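Local structure of SusD homolog (Bacteroides thetaiotaomicron VPI-5482, 3FDH) at residues 264-269 against 305-310; 47-52 against 449-454; 59-64 against 310-315. The protein probably serves as a SusD/RagB-type glycan-binding lipoprotein at the outer membrane, helping capture sugars for uptake. All coordinates share one frame; numbering follows the deposited sequence.

Contact 1: residues 264-269 against 305-310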
loop_
_atom_site.group_PDB
_atom_site.type_symbol
_atom_site.label_atom_id
_atom_site.label_comp_id
_atom_site.label_asym_id
_atom_site.label_seq_id
_atom_site.Cartn_x
_atom_site.Cartn_y
_atom_site.Cartn_z
ATOM N N SER A 264 -17.178 4.599 -0.059
ATOM C CA SER A 264 -16.813 5.806 -0.793
ATOM C C SER A 264 -17.691 6.111 -1.985
ATOM O O SER A 264 -17.785 5.308 -2.923
ATOM C CB SER A 264 -15.366 5.697 -1.287
ATOM O OG SER A 264 -15.013 6.819 -2.081
ATOM N N THR A 265 -18.305 7.289 -1.942
ATOM C CA THR A 265 -19.178 7.748 -3.023
ATOM C C THR A 265 -18.371 7.953 -4.306
ATOM O O THR A 265 -18.722 7.450 -5.372
ATOM C CB THR A 265 -19.952 9.027 -2.641
ATOM O OG1 THR A 265 -20.848 8.742 -1.557
ATOM C CG2 THR A 265 -20.787 9.524 -3.819
ATOM N N SER A 266 -17.283 8.695 -4.189
ATOM C CA SER A 266 -16.428 8.987 -5.353
ATOM C C SER A 266 -15.969 7.690 -6.034
ATOM O O SER A 266 -15.957 7.565 -7.263
ATOM C CB SER A 266 -15.260 9.940 -4.979
ATOM O OG SER A 266 -14.308 9.339 -4.107
ATOM N N LEU A 267 -15.649 6.691 -5.218
ATOM C CA LEU A 267 -15.181 5.428 -5.738
ATOM C C LEU A 267 -16.327 4.758 -6.485
ATOM O O LEU A 267 -16.167 4.237 -7.583
ATOM C CB LEU A 267 -14.635 4.505 -4.631
ATOM C CG LEU A 267 -14.188 3.108 -5.111
ATOM C CD1 LEU A 267 -13.022 3.123 -6.063
ATOM C CD2 LEU A 267 -13.839 2.286 -3.924
ATOM N N GLY A 268 -17.507 4.806 -5.886
ATOM C CA GLY A 268 -18.713 4.212 -6.494
ATOM C C GLY A 268 -19.025 4.863 -7.834
ATOM O O GLY A 268 -19.391 4.205 -8.813
ATOM N N THR A 269 -18.838 6.171 -7.895
ATOM C CA THR A 269 -19.075 6.902 -9.139
ATOM C C THR A 269 -18.201 6.344 -10.268
ATOM O O THR A 269 -18.648 6.157 -11.380
ATOM C CB THR A 269 -18.748 8.393 -8.955
ATOM O OG1 THR A 269 -19.574 8.928 -7.916
ATOM C CG2 THR A 269 -19.010 9.192 -10.258
ATOM N N ALA A 305 -21.162 6.945 1.975
ATOM C CA ALA A 305 -20.692 8.120 2.693
ATOM C C ALA A 305 -20.141 9.177 1.718
ATOM O O ALA A 305 -19.382 8.842 0.777
ATOM C CB ALA A 305 -19.640 7.720 3.745
ATOM N N PRO A 306 -20.528 10.444 1.921
ATOM C CA PRO A 306 -20.016 11.496 1.069
ATOM C C PRO A 306 -18.593 11.838 1.454
ATOM O O PRO A 306 -18.277 12.159 2.612
ATOM C CB PRO A 306 -20.927 12.679 1.366
ATOM C CG PRO A 306 -21.368 12.454 2.753
ATOM C CD PRO A 306 -21.476 10.978 2.921
ATOM N N ASN A 307 -17.722 11.779 0.458
ATOM C CA ASN A 307 -16.302 12.045 0.708
ATOM C C ASN A 307 -16.102 13.425 1.254
ATOM O O ASN A 307 -16.589 14.404 0.707
ATOM C CB ASN A 307 -15.477 11.882 -0.564
ATOM C CG ASN A 307 -15.723 10.561 -1.225
ATOM O OD1 ASN A 307 -16.649 10.444 -2.042
ATOM N ND2 ASN A 307 -14.987 9.508 -0.783
ATOM N N GLY A 308 -15.397 13.485 2.374
ATOM C CA GLY A 308 -15.110 14.763 3.010
ATOM C C GLY A 308 -16.203 15.424 3.829
ATOM O O GLY A 308 -15.964 16.478 4.421
ATOM N N SER A 309 -17.393 14.835 3.884
ATOM C CA SER A 309 -18.509 15.448 4.606
ATOM C C SER A 309 -19.545 14.477 5.218
ATOM O O SER A 309 -20.725 14.804 5.294
ATOM C CB SER A 309 -19.233 16.452 3.670
ATOM O OG SER A 309 -19.966 15.774 2.656
ATOM N N PRO A 310 -19.117 13.280 5.683
ATOM C CA PRO A 310 -20.152 12.482 6.331
ATOM C C PRO A 310 -20.583 12.990 7.690
ATOM O O PRO A 310 -19.911 13.780 8.344
ATOM C CB PRO A 310 -19.441 11.157 6.600
ATOM C CG PRO A 310 -18.053 11.593 6.913
ATOM C CD PRO A 310 -17.783 12.743 5.936
#

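Contact 2: residues 47-52 against 449-454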
loop_
_atom_site.group_PDB
_atom_site.type_symbol
_atom_site.label_atom_id
_atom_site.label_comp_id
_atom_site.label_asym_id
_atom_site.label_seq_id
_atom_site.Cartn_x
_atom_site.Cartn_y
_atom_site.Cartn_z
ATOM N N SER A 47 -8.600 6.849 3.303
ATOM C CA SER A 47 -9.430 8.038 3.357
ATOM C C SER A 47 -8.864 9.116 2.414
ATOM O O SER A 47 -9.553 9.700 1.611
ATOM C CB SER A 47 -9.467 8.630 4.776
ATOM O OG SER A 47 -10.017 9.924 4.769
ATOM N N TYR A 48 -7.567 9.354 2.489
ATOM C CA TYR A 48 -7.005 10.453 1.710
ATOM C C TYR A 48 -7.253 10.327 0.200
ATOM O O TYR A 48 -7.555 11.331 -0.458
ATOM C CB TYR A 48 -5.539 10.688 2.023
ATOM C CG TYR A 48 -5.206 10.976 3.454
ATOM C CD1 TYR A 48 -6.123 11.573 4.301
ATOM C CD2 TYR A 48 -3.913 10.785 3.926
ATOM C CE1 TYR A 48 -5.773 11.903 5.586
ATOM C CE2 TYR A 48 -3.568 11.099 5.211
ATOM C CZ TYR A 48 -4.499 11.691 6.038
ATOM O OH TYR A 48 -4.162 12.063 7.341
ATOM N N ILE A 49 -7.139 9.118 -0.347
ATOM C CA ILE A 49 -7.342 8.873 -1.794
ATOM C C ILE A 49 -8.672 8.211 -2.116
ATOM O O ILE A 49 -8.908 7.646 -3.178
ATOM C CB ILE A 49 -6.123 8.246 -2.516
ATOM C CG1 ILE A 49 -5.548 7.049 -1.783
ATOM C CG2 ILE A 49 -5.040 9.344 -2.605
ATOM C CD1 ILE A 49 -6.440 5.890 -1.683
ATOM N N GLU A 50 -9.528 8.287 -1.107
ATOM C CA GLU A 50 -10.951 8.006 -1.258
ATOM C C GLU A 50 -11.386 6.619 -1.656
ATOM O O GLU A 50 -12.400 6.427 -2.340
ATOM C CB GLU A 50 -11.600 9.089 -2.132
ATOM C CG GLU A 50 -11.448 10.513 -1.544
ATOM C CD GLU A 50 -12.153 11.597 -2.321
ATOM O OE1 GLU A 50 -12.894 11.315 -3.276
ATOM O OE2 GLU A 50 -11.929 12.776 -1.980
ATOM N N TYR A 51 -10.635 5.648 -1.163
ATOM C CA TYR A 51 -11.043 4.218 -1.276
ATOM C C TYR A 51 -12.164 3.913 -0.264
ATOM O O TYR A 51 -13.017 3.001 -0.427
ATOM C CB TYR A 51 -9.877 3.334 -0.919
ATOM C CG TYR A 51 -8.901 3.046 -2.029
ATOM C CD1 TYR A 51 -9.281 3.155 -3.384
ATOM C CD2 TYR A 51 -7.613 2.576 -1.737
ATOM C CE1 TYR A 51 -8.389 2.824 -4.409
ATOM C CE2 TYR A 51 -6.726 2.249 -2.738
ATOM C CZ TYR A 51 -7.107 2.331 -4.065
ATOM O OH TYR A 51 -6.184 2.002 -5.041
ATOM N N GLU A 52 -12.099 4.692 0.806
ATOM C CA GLU A 52 -13.016 4.648 1.944
ATOM C C GLU A 52 -13.226 6.003 2.500
ATOM O O GLU A 52 -12.422 6.916 2.263
ATOM C CB GLU A 52 -12.508 3.709 3.069
ATOM C CG GLU A 52 -12.150 2.273 2.644
ATOM C CD GLU A 52 -13.281 1.385 2.183
ATOM O OE1 GLU A 52 -14.465 1.698 2.446
ATOM O OE2 GLU A 52 -12.966 0.310 1.598
ATOM N N ILE A 449 -6.715 10.731 -11.485
ATOM C CA ILE A 449 -7.562 10.191 -10.410
ATOM C C ILE A 449 -8.314 11.334 -9.766
ATOM O O ILE A 449 -7.735 12.201 -9.156
ATOM C CB ILE A 449 -6.750 9.431 -9.314
ATOM C CG1 ILE A 449 -5.861 8.340 -9.914
ATOM C CG2 ILE A 449 -7.678 8.890 -8.193
ATOM C CD1 ILE A 449 -6.563 7.413 -10.775
ATOM N N THR A 450 -9.622 11.334 -9.926
ATOM C CA THR A 450 -10.454 12.389 -9.339
ATOM C C THR A 450 -10.806 12.118 -7.888
ATOM O O THR A 450 -11.280 11.039 -7.534
ATOM C CB THR A 450 -11.794 12.519 -10.098
ATOM O OG1 THR A 450 -11.526 12.878 -11.457
ATOM C CG2 THR A 450 -12.675 13.609 -9.481
ATOM N N LEU A 451 -10.588 13.125 -7.067
ATOM C CA LEU A 451 -10.975 13.108 -5.642
ATOM C C LEU A 451 -12.023 14.161 -5.442
ATOM O O LEU A 451 -11.915 15.234 -6.006
ATOM C CB LEU A 451 -9.773 13.391 -4.735
ATOM C CG LEU A 451 -8.651 12.355 -4.898
ATOM C CD1 LEU A 451 -7.568 12.708 -3.872
ATOM C CD2 LEU A 451 -9.193 10.962 -4.720
ATOM N N THR A 452 -13.030 13.885 -4.629
ATOM C CA THR A 452 -14.135 14.839 -4.449
ATOM C C THR A 452 -14.203 15.553 -3.097
ATOM O O THR A 452 -14.988 16.461 -2.914
ATOM C CB THR A 452 -15.478 14.165 -4.779
ATOM O OG1 THR A 452 -15.796 13.165 -3.813
ATOM C CG2 THR A 452 -15.399 13.529 -6.152
ATOM N N ASN A 453 -13.351 15.167 -2.149
ATOM C CA ASN A 453 -13.361 15.819 -0.831
ATOM C C ASN A 453 -13.227 17.353 -0.977
ATOM O O ASN A 453 -12.215 17.829 -1.461
ATOM C CB ASN A 453 -12.214 15.243 0.024
ATOM C CG ASN A 453 -12.309 15.626 1.475
ATOM O OD1 ASN A 453 -12.680 16.755 1.818
ATOM N ND2 ASN A 453 -11.872 14.705 2.349
ATOM N N PRO A 454 -14.206 18.143 -0.494
ATOM C CA PRO A 454 -14.093 19.584 -0.730
ATOM C C PRO A 454 -13.006 20.231 0.048
ATOM O O PRO A 454 -12.603 21.355 -0.247
ATOM C CB PRO A 454 -15.431 20.126 -0.222
ATOM C CG PRO A 454 -16.324 18.952 -0.138
ATOM C CD PRO A 454 -15.470 17.804 0.172
HETATM O O HOH W 1 -10.940 12.092 2.343
#

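Contact 3: residues 59-64 against 310-315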
loop_
_atom_site.group_PDB
_atom_site.type_symbol
_atom_site.label_atom_id
_atom_site.label_comp_id
_atom_site.label_asym_id
_atom_site.label_seq_id
_atom_site.Cartn_x
_atom_site.Cartn_y
_atom_site.Cartn_z
ATOM N N LEU A 59 -10.586 8.833 12.434
ATOM C CA LEU A 59 -10.654 8.762 10.964
ATOM C C LEU A 59 -11.712 9.749 10.425
ATOM O O LEU A 59 -11.617 10.208 9.284
ATOM C CB LEU A 59 -10.887 7.326 10.477
ATOM C CG LEU A 59 -10.452 7.030 9.042
ATOM C CD1 LEU A 59 -8.949 7.287 8.857
ATOM C CD2 LEU A 59 -10.808 5.600 8.689
ATOM N N TYR A 60 -12.680 10.082 11.263
ATOM C CA TYR A 60 -13.717 11.061 10.872
ATOM C C TYR A 60 -13.046 12.417 10.737
ATOM O O TYR A 60 -13.244 13.134 9.734
ATOM C CB TYR A 60 -14.878 11.143 11.869
ATOM C CG TYR A 60 -15.714 12.388 11.652
ATOM C CD1 TYR A 60 -16.672 12.440 10.657
ATOM C CD2 TYR A 60 -15.491 13.525 12.397
ATOM C CE1 TYR A 60 -17.417 13.593 10.426
ATOM C CE2 TYR A 60 -16.230 14.683 12.182
ATOM C CZ TYR A 60 -17.164 14.712 11.171
ATOM O OH TYR A 60 -17.883 15.843 10.940
ATOM N N TYR A 61 -12.199 12.710 11.714
ATOM C CA TYR A 61 -11.471 14.015 11.777
ATOM C C TYR A 61 -10.415 14.130 10.672
ATOM O O TYR A 61 -10.087 15.218 10.168
ATOM C CB TYR A 61 -10.948 14.332 13.188
ATOM C CG TYR A 61 -12.150 14.584 14.107
ATOM C CD1 TYR A 61 -12.942 15.711 13.933
ATOM C CD2 TYR A 61 -12.532 13.658 15.051
ATOM C CE1 TYR A 61 -14.086 15.930 14.713
ATOM C CE2 TYR A 61 -13.670 13.854 15.833
ATOM C CZ TYR A 61 -14.449 14.984 15.653
ATOM O OH TYR A 61 -15.566 15.163 16.448
ATOM N N ALA A 62 -9.932 12.981 10.258
ATOM C CA ALA A 62 -8.998 12.905 9.117
ATOM C C ALA A 62 -9.801 13.190 7.844
ATOM O O ALA A 62 -9.401 13.951 6.969
ATOM C CB ALA A 62 -8.297 11.524 9.031
ATOM N N GLU A 63 -10.973 12.578 7.755
ATOM C CA GLU A 63 -11.821 12.747 6.597
ATOM C C GLU A 63 -12.226 14.204 6.325
ATOM O O GLU A 63 -12.255 14.665 5.182
ATOM C CB GLU A 63 -13.078 11.876 6.777
ATOM C CG GLU A 63 -14.000 11.815 5.519
ATOM C CD GLU A 63 -13.359 11.117 4.317
ATOM O OE1 GLU A 63 -12.680 10.066 4.501
ATOM O OE2 GLU A 63 -13.606 11.588 3.180
ATOM N N VAL A 64 -12.541 14.926 7.392
ATOM C CA VAL A 64 -13.034 16.299 7.277
ATOM C C VAL A 64 -11.892 17.261 7.407
ATOM O O VAL A 64 -12.036 18.453 7.408
ATOM C CB VAL A 64 -14.181 16.612 8.256
ATOM C CG1 VAL A 64 -15.409 15.738 7.913
ATOM C CG2 VAL A 64 -13.725 16.527 9.768
ATOM N N PRO A 310 -19.117 13.280 5.683
ATOM C CA PRO A 310 -20.152 12.482 6.331
ATOM C C PRO A 310 -20.583 12.990 7.690
ATOM O O PRO A 310 -19.911 13.780 8.344
ATOM C CB PRO A 310 -19.441 11.157 6.600
ATOM C CG PRO A 310 -18.053 11.593 6.913
ATOM C CD PRO A 310 -17.783 12.743 5.936
ATOM N N ASP A 311 -21.729 12.514 8.099
ATOM C CA ASP A 311 -22.169 12.661 9.483
ATOM C C ASP A 311 -21.347 11.620 10.248
ATOM O O ASP A 311 -21.040 10.548 9.719
ATOM C CB ASP A 311 -23.652 12.338 9.629
ATOM C CG ASP A 311 -24.544 13.381 8.992
ATOM O OD1 ASP A 311 -24.120 14.561 8.892
ATOM O OD2 ASP A 311 -25.688 13.010 8.648
ATOM N N GLN A 312 -20.970 11.940 11.476
ATOM C CA GLN A 312 -20.144 11.038 12.259
ATOM C C GLN A 312 -21.016 9.934 12.870
ATOM O O GLN A 312 -21.962 10.190 13.630
ATOM C CB GLN A 312 -19.385 11.839 13.302
ATOM C CG GLN A 312 -18.298 11.031 13.933
ATOM C CD GLN A 312 -17.520 11.816 14.947
ATOM O OE1 GLN A 312 -16.565 11.294 15.539
ATOM N NE2 GLN A 312 -17.920 13.073 15.174
ATOM N N SER A 313 -20.733 8.696 12.496
ATOM C CA SER A 313 -21.553 7.576 12.901
ATOM C C SER A 313 -20.926 6.258 12.459
ATOM O O SER A 313 -20.339 6.171 11.375
ATOM C CB SER A 313 -22.921 7.716 12.228
ATOM O OG SER A 313 -23.767 6.588 12.444
ATOM N N THR A 314 -21.082 5.234 13.286
ATOM C CA THR A 314 -20.515 3.935 12.975
ATOM C C THR A 314 -21.599 3.008 12.462
ATOM O O THR A 314 -21.346 1.850 12.149
ATOM C CB THR A 314 -19.827 3.267 14.186
ATOM O OG1 THR A 314 -20.771 3.135 15.256
ATOM C CG2 THR A 314 -18.603 4.089 14.650
ATOM N N SER A 315 -22.805 3.544 12.369
ATOM C CA SER A 315 -23.957 2.755 11.944
ATOM C C SER A 315 -24.726 3.260 10.724
ATOM O O SER A 315 -25.412 2.492 10.061
ATOM C CB SER A 315 -24.949 2.618 13.105
ATOM O OG SER A 315 -25.376 3.867 13.604
HETATM O O HOH W 2 -19.111 16.255 8.082
#

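Contact 1: residues 264-269 against 305-310
The amide of N307 meets the first turn of helix 265-274 with both of its ends. Its OD1 accepts from the backbone N of S266 at 2.8 Å, the donor lying 15° from the carbonyl plane, while its ND2 donates to S264 OG at 3.0 Å, in the amide plane and nearly straight (162°). Asparagine suits the place because one short, flat group carries an acceptor and a donor side by side. With CG beside the backbone N, the side chain leaves the loop toward the helix start. This half is buried, and S266 CB packs 3.3 Å from N307 OD1. S264 is the N-cap: its OG, anti to the backbone N (chi1 176°), accepts from L267 N at 3.2 Å, and it also bonds to the backbone O of E50, so that several groups grip one hydroxyl. The capped helix thus begins directly after a single beta bridge between S264 and A305. Toward T265 and P306 the contact becomes looser and partly exposed. There T265 OG1 donates to A305 O at 2.8 Å from above the carbonyl plane, whereas the bond from T265 N to the same oxygen is weak, at 3.3 Å. The CB of P306 points away from the helix, and the residue starts a type II turn ending at S309, in which G308 takes a positive phi that a residue without a side chain adopts easily.

Contact 2: residues 47-52 against 449-454
E50 OE1 is gripped by the backbone N of T452 at 2.9 Å, almost straight at 174°, and by the hydroxyl of S266 from the start of helix 265-274. The other carboxylate oxygen, OE2, accepts from N453 N at 2.8 Å, so two successive peptide N-H groups of the loop meet the two oxygens, each from the syn side. Glutamate fits because its extended chain beyond CG (chi2 -176°) carries the carboxylate out from the backbone to this loop. E50 itself has a positive phi (63°) and is the C-prime residue of a Schellman motif that ends helix 40-48, its N bonding to S47 O.

Beside the carboxylate, L451 supplies the apolar part. Its CD2 lies 3.9 Å from E50 CG and also approaches the carbonyl of I49, while CD1 reaches Y48 O at 3.7 Å; the two branches thus lie against the last carbonyls of the helix end. F438 of helix 431-443 packs against both L451 and I49. On another flank, between the two segments, a water lies 2.9 Å from S47 O and accepts from N453 ND2 at 2.8 Å; N453 OD1 in turn caps N455 N before helix 456-459. With E50 buried and its oxygens met by N-H groups and a hydroxyl, the pattern is consistent with an ionised carboxylate, its charge shared by the two oxygens and stabilised by neutral donors.

Contact 3: residues 59-64 against 310-315
Q312 lays its side chain over one face of the Y60 ring: CB stands 3.9 Å from the ring centroid in a CH-pi contact, and CD comes 3.7 Å from Y60 CD2. The side chains cross at about a right angle, yet the amide lies within 6° of parallel to the ring; CG, anti to the backbone N (chi1 -167°), starts the chain over it. NE2 gives a weak hydrogen bond to Y61 OH at 3.4 Å, the amide plane turned 90° to that second ring, while OE1 is held by the backbone N of N57.

At the edge of the Y60 ring, in its plane, P310 O approaches CE1 to 3.3 Å. A water donates to the same carbonyl at 2.6 Å and meets Y60 OH. The proline ring, rigid and apolar, packs its CG against Y60 CD1 at 4.1 Å and its CD against E63 CG and V64 CG1. E63 turns its carboxylate aside to S47 OG and the backbone N of G308 and G54. The contact therefore joins helix 57-63 to the loop before strand 319-320, with V53 of strand 52-54 packed against both P310 and E63.

From the N terminus, helix 40-48 runs into segment 47-52, whose partner at 449-454 comes only near the end of the chain, so contact 2 closes the longest loop. Helix 57-63 follows and meets 310-315 in contact 3, nested inside that loop. Contact 1, between 264-269 and 305-310, is nested in turn inside contact 3 and shares P310 with it. All three lie on the same side of the chain's centre and touch one another: E50 meets S264 and S266, while E63 reaches G308, S47 and N453. Together they tie two early helices and the start of helix 265-274 to two irregular loops.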